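Local atomic coordinates of 2-oxoglutarate carboxylase small subunit (Hydrogenobacter thermophilus, PDB entry 7KCT), a protein that belongs to the biotin carboxylase family, is built around an ATP-grasp fold, and is modelled with ADP, bicarbonate and magnesium ions bound. Residues A250-L253 with L254-P257; T445-Y448 with L449-H452. All coordinates share one frame; numbering follows the deposited sequence.

Contact 1 of 2, residues A250-L253 with L254-P257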
loop_
_atom_site.group_PDB
_atom_site.type_symbol
_atom_site.label_atom_id
_atom_site.label_comp_id
_atom_site.label_asym_id
_atom_site.label_seq_id
_atom_site.Cartn_x
_atom_site.Cartn_y
_atom_site.Cartn_z
ATOM N N ALA A 250 -15.449 5.298 1.845
ATOM C CA ALA A 250 -15.921 4.652 3.062
ATOM C C ALA A 250 -15.330 5.382 4.256
ATOM O O ALA A 250 -14.159 5.806 4.206
ATOM C CB ALA A 250 -15.544 3.157 3.137
ATOM N N PRO A 251 -16.134 5.628 5.316
ATOM C CA PRO A 251 -17.601 5.437 5.318
ATOM C C PRO A 251 -18.214 6.485 4.386
ATOM O O PRO A 251 -17.479 7.316 3.866
ATOM C CB PRO A 251 -17.994 5.657 6.794
ATOM C CG PRO A 251 -16.924 6.628 7.311
ATOM C CD PRO A 251 -15.636 6.199 6.575
ATOM N N SER A 252 -19.521 6.467 4.180
ATOM C CA SER A 252 -20.194 7.630 3.624
ATOM C C SER A 252 -19.942 8.829 4.534
ATOM O O SER A 252 -19.664 8.674 5.720
ATOM C CB SER A 252 -21.699 7.372 3.524
ATOM O OG SER A 252 -22.340 7.637 4.789
ATOM N N LEU A 253 -20.023 10.037 3.968
ATOM C CA LEU A 253 -20.115 11.242 4.795
ATOM C C LEU A 253 -21.540 11.540 5.226
ATOM O O LEU A 253 -21.752 12.352 6.131
ATOM C CB LEU A 253 -19.581 12.453 4.027
ATOM C CG LEU A 253 -18.159 12.252 3.476
ATOM C CD1 LEU A 253 -17.835 13.288 2.445
ATOM C CD2 LEU A 253 -17.147 12.292 4.635
ATOM N N LEU A 254 -22.519 10.910 4.579
ATOM C CA LEU A 254 -23.911 11.249 4.848
ATOM C C LEU A 254 -24.326 10.800 6.238
ATOM O O LEU A 254 -24.858 11.591 7.026
ATOM C CB LEU A 254 -24.812 10.627 3.794
ATOM C CG LEU A 254 -26.317 10.841 3.942
ATOM C CD1 LEU A 254 -26.748 12.257 3.568
ATOM C CD2 LEU A 254 -27.028 9.838 3.087
ATOM N N LEU A 255 -24.119 9.525 6.538
ATOM C CA LEU A 255 -24.653 8.917 7.746
ATOM C C LEU A 255 -23.870 9.264 9.002
ATOM O O LEU A 255 -22.633 9.233 9.021
ATOM C CB LEU A 255 -24.688 7.400 7.582
ATOM C CG LEU A 255 -25.492 6.839 6.424
ATOM C CD1 LEU A 255 -25.423 5.340 6.584
ATOM C CD2 LEU A 255 -26.904 7.352 6.507
ATOM N N THR A 256 -24.619 9.531 10.077
ATOM C CA THR A 256 -24.068 9.643 11.411
ATOM C C THR A 256 -23.804 8.251 11.948
ATOM O O THR A 256 -24.339 7.267 11.439
ATOM C CB THR A 256 -25.056 10.367 12.319
ATOM O OG1 THR A 256 -26.191 9.498 12.494
ATOM C CG2 THR A 256 -25.501 11.695 11.698
ATOM N N PRO A 257 -23.045 8.128 13.032
ATOM C CA PRO A 257 -22.813 6.781 13.578
ATOM C C PRO A 257 -24.094 6.072 14.011
ATOM O O PRO A 257 -24.162 4.839 13.958
ATOM C CB PRO A 257 -21.864 7.035 14.753
ATOM C CG PRO A 257 -21.198 8.418 14.417
ATOM C CD PRO A 257 -22.326 9.179 13.774
#

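Contact 2 of 2, residues T445-Y448 with L449-H452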
loop_
_atom_site.group_PDB
_atom_site.type_symbol
_atom_site.label_atom_id
_atom_site.label_comp_id
_atom_site.label_asym_id
_atom_site.label_seq_id
_atom_site.Cartn_x
_atom_site.Cartn_y
_atom_site.Cartn_z
ATOM N N THR A 445 -23.752 13.756 -5.801
ATOM C CA THR A 445 -24.851 12.836 -6.032
ATOM C C THR A 445 -24.532 11.986 -7.256
ATOM O O THR A 445 -23.491 12.145 -7.902
ATOM C CB THR A 445 -26.184 13.579 -6.258
ATOM O OG1 THR A 445 -26.223 14.082 -7.595
ATOM C CG2 THR A 445 -26.394 14.686 -5.264
ATOM N N THR A 446 -25.443 11.087 -7.611
ATOM C CA THR A 446 -25.206 10.255 -8.795
ATOM C C THR A 446 -25.197 11.042 -10.090
ATOM O O THR A 446 -24.718 10.514 -11.108
ATOM C CB THR A 446 -26.266 9.157 -8.899
ATOM O OG1 THR A 446 -27.563 9.758 -8.997
ATOM C CG2 THR A 446 -26.197 8.307 -7.646
ATOM N N ARG A 447 -25.686 12.287 -10.060
ATOM C CA ARG A 447 -25.683 13.233 -11.170
ATOM C C ARG A 447 -24.363 14.002 -11.257
ATOM O O ARG A 447 -24.190 14.830 -12.160
ATOM C CB ARG A 447 -26.837 14.249 -10.990
ATOM C CG ARG A 447 -28.217 13.644 -10.618
ATOM C CD ARG A 447 -28.646 12.512 -11.559
ATOM N NE ARG A 447 -28.595 12.892 -12.968
ATOM C CZ ARG A 447 -29.596 13.450 -13.646
ATOM N NH1 ARG A 447 -30.750 13.705 -13.046
ATOM N NH2 ARG A 447 -29.425 13.755 -14.928
ATOM N N TYR A 448 -23.440 13.746 -10.334
ATOM C CA TYR A 448 -22.207 14.533 -10.236
ATOM C C TYR A 448 -21.536 14.818 -11.574
ATOM O O TYR A 448 -21.169 15.964 -11.846
ATOM C CB TYR A 448 -21.217 13.840 -9.314
ATOM C CG TYR A 448 -19.936 14.617 -9.169
ATOM C CD1 TYR A 448 -19.796 15.589 -8.194
ATOM C CD2 TYR A 448 -18.883 14.414 -10.062
ATOM C CE1 TYR A 448 -18.605 16.311 -8.074
ATOM C CE2 TYR A 448 -17.721 15.128 -9.962
ATOM C CZ TYR A 448 -17.577 16.066 -8.970
ATOM O OH TYR A 448 -16.402 16.750 -8.882
ATOM N N LEU A 449 -21.319 13.790 -12.408
ATOM C CA LEU A 449 -20.538 14.003 -13.622
ATOM C C LEU A 449 -21.316 14.848 -14.648
ATOM O O LEU A 449 -20.732 15.681 -15.358
ATOM C CB LEU A 449 -20.122 12.664 -14.224
ATOM C CG LEU A 449 -18.971 11.938 -13.507
ATOM C CD1 LEU A 449 -18.710 10.568 -14.118
ATOM C CD2 LEU A 449 -17.663 12.774 -13.482
ATOM N N GLU A 450 -22.633 14.660 -14.732
ATOM C CA GLU A 450 -23.447 15.508 -15.600
ATOM C C GLU A 450 -23.488 16.961 -15.126
ATOM O O GLU A 450 -23.702 17.869 -15.935
ATOM C CB GLU A 450 -24.856 14.937 -15.664
ATOM C CG GLU A 450 -24.949 13.515 -16.198
ATOM C CD GLU A 450 -26.253 12.810 -15.790
ATOM O OE1 GLU A 450 -26.376 12.356 -14.623
ATOM O OE2 GLU A 450 -27.166 12.723 -16.640
ATOM N N GLU A 451 -23.334 17.199 -13.837
ATOM C CA GLU A 451 -23.419 18.522 -13.240
ATOM C C GLU A 451 -22.067 19.218 -13.068
ATOM O O GLU A 451 -22.034 20.359 -12.594
ATOM C CB GLU A 451 -24.088 18.417 -11.877
ATOM C CG GLU A 451 -25.539 17.890 -11.942
ATOM C CD GLU A 451 -26.143 17.714 -10.559
ATOM O OE1 GLU A 451 -25.374 17.661 -9.560
ATOM O OE2 GLU A 451 -27.397 17.622 -10.487
ATOM N N HIS A 452 -20.955 18.575 -13.429
ATOM C CA HIS A 452 -19.631 19.188 -13.313
ATOM C C HIS A 452 -18.861 18.971 -14.601
ATOM O O HIS A 452 -17.882 18.215 -14.639
ATOM C CB HIS A 452 -18.877 18.644 -12.103
ATOM C CG HIS A 452 -19.518 19.001 -10.801
ATOM N ND1 HIS A 452 -20.687 18.412 -10.364
ATOM C CD2 HIS A 452 -19.197 19.931 -9.874
ATOM C CE1 HIS A 452 -21.042 18.948 -9.212
ATOM N NE2 HIS A 452 -20.146 19.861 -8.883
HETATM O O HOH W 1 -23.637 16.025 -7.618
HETATM O O HOH W 2 -21.892 10.931 -11.345
#

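Contact 1 of 2, residues A250-L253 with L254-P257
Between Ser252 and Leu255 the chain makes a tight bend, Leu253 and Leu254 taking helix-like backbone angles, and the CA atoms of Ser252 and Leu255 come within 6.2 Å of each other. A cis peptide bond between Ala250 and Pro251 precedes the bend. The hydroxyl of Ser252 sits inside it. Its chi1 of 83° sets OG between the backbone N and the carbonyl carbon, turned toward the amides that follow. There OG accepts a hydrogen bond from Leu255 N at 3.1 Å. The bond is almost straight, with an N-H...O angle of 173°. The amide of Leu254 also lies close, 3.3 Å from N to the Ser252 OG. A serine hydroxyl thus takes the N-H three residues on, as at the N-cap of a helix, but here the chain returns to an extended form at Leu255. The same OG is hydrogen-bonded to Glu234 of strand 229-236, so two bonds grip this buried hydroxyl and tie the bend to the neighbouring sheet.

The bend lies in the ATP-grasp part of the chain, where strand 244-250 gives way to helix 257-273. Two leucines flank the hydroxyl. Leu255 has CG beside its own backbone N (chi1 -58°), which brings CG to 3.6 Å from the Ser252 OG. Leu254 meets the hydroxyl with CB alone, 4.0 Å from OG, and the end of its side chain leads off. Ser252 and Leu255 both rest on strand 215-223, against Ile217 and Phe219, while Leu253 turns away from the bend and packs on Tyr341 of strand 341-351. Thr256 then takes the N-cap position of helix 257-273. Its side chain caps a backbone N of the first turn.

Contact 2 of 2, residues T445-Y448 with L449-H452
Tyr448 and His452, one helical turn apart, form the tight side of this contact. Their rings make an offset stack, with centroids 4.2 Å apart and planes at 12°. Tyr448 CE1 lies over the centre of the imidazole. His452 ND1 also donates to Tyr448 O at 2.9 Å, in the carbonyl plane and on a lone pair. This bond fixes the rotation of the imidazole over the tyrosine ring. The far ends are fixed as well: Tyr448 OH bonds to Asp436 and His452 NE2 to Asp438. Leu449 packs its CD2 at the edge of the tyrosine ring, 4.0 Å from Tyr448 CD2.

The chain enters the short helix 448-451 through a type I turn from Thr445 to Tyr448. Thr445 OG1 accepts from Arg447 N at 3.1 Å, an ST turn within the biotin carboxylase C-terminal family region.

The opposite charges lie on the looser, more exposed side. Arg447 bends back at chi2 and chi3 and grips Glu450 side-on. In this salt bridge Arg447 NE meets Glu450 OE1 at 2.8 Å, and Arg447 NH2 meets Glu450 OE2 at 3.0 Å. Both oxygens are approached from above the carboxylate plane. A water joins Glu451 OE1 to Thr445 N.

Overall arrangement
Contact 1 and contact 2 do not touch: their centres are 20 Å apart and their nearest atoms about 9 Å. They belong to different parts of the chain, the ATP-grasp region and the biotin carboxylase C-terminal region. Strand 240-241 relates them. It pairs with strand 244-250, which runs into contact 1, and its Gln240 and Arg241 meet Thr446 and Leu449 of contact 2. Contact 2 is the nearer to ligand. Thr446 belongs to an ADP pocket, its side chain about 4 Å from a bound ADP and about 11 Å from magnesium. The Leu254 side chain of contact 1 stands about 13 Å from a bound ADP.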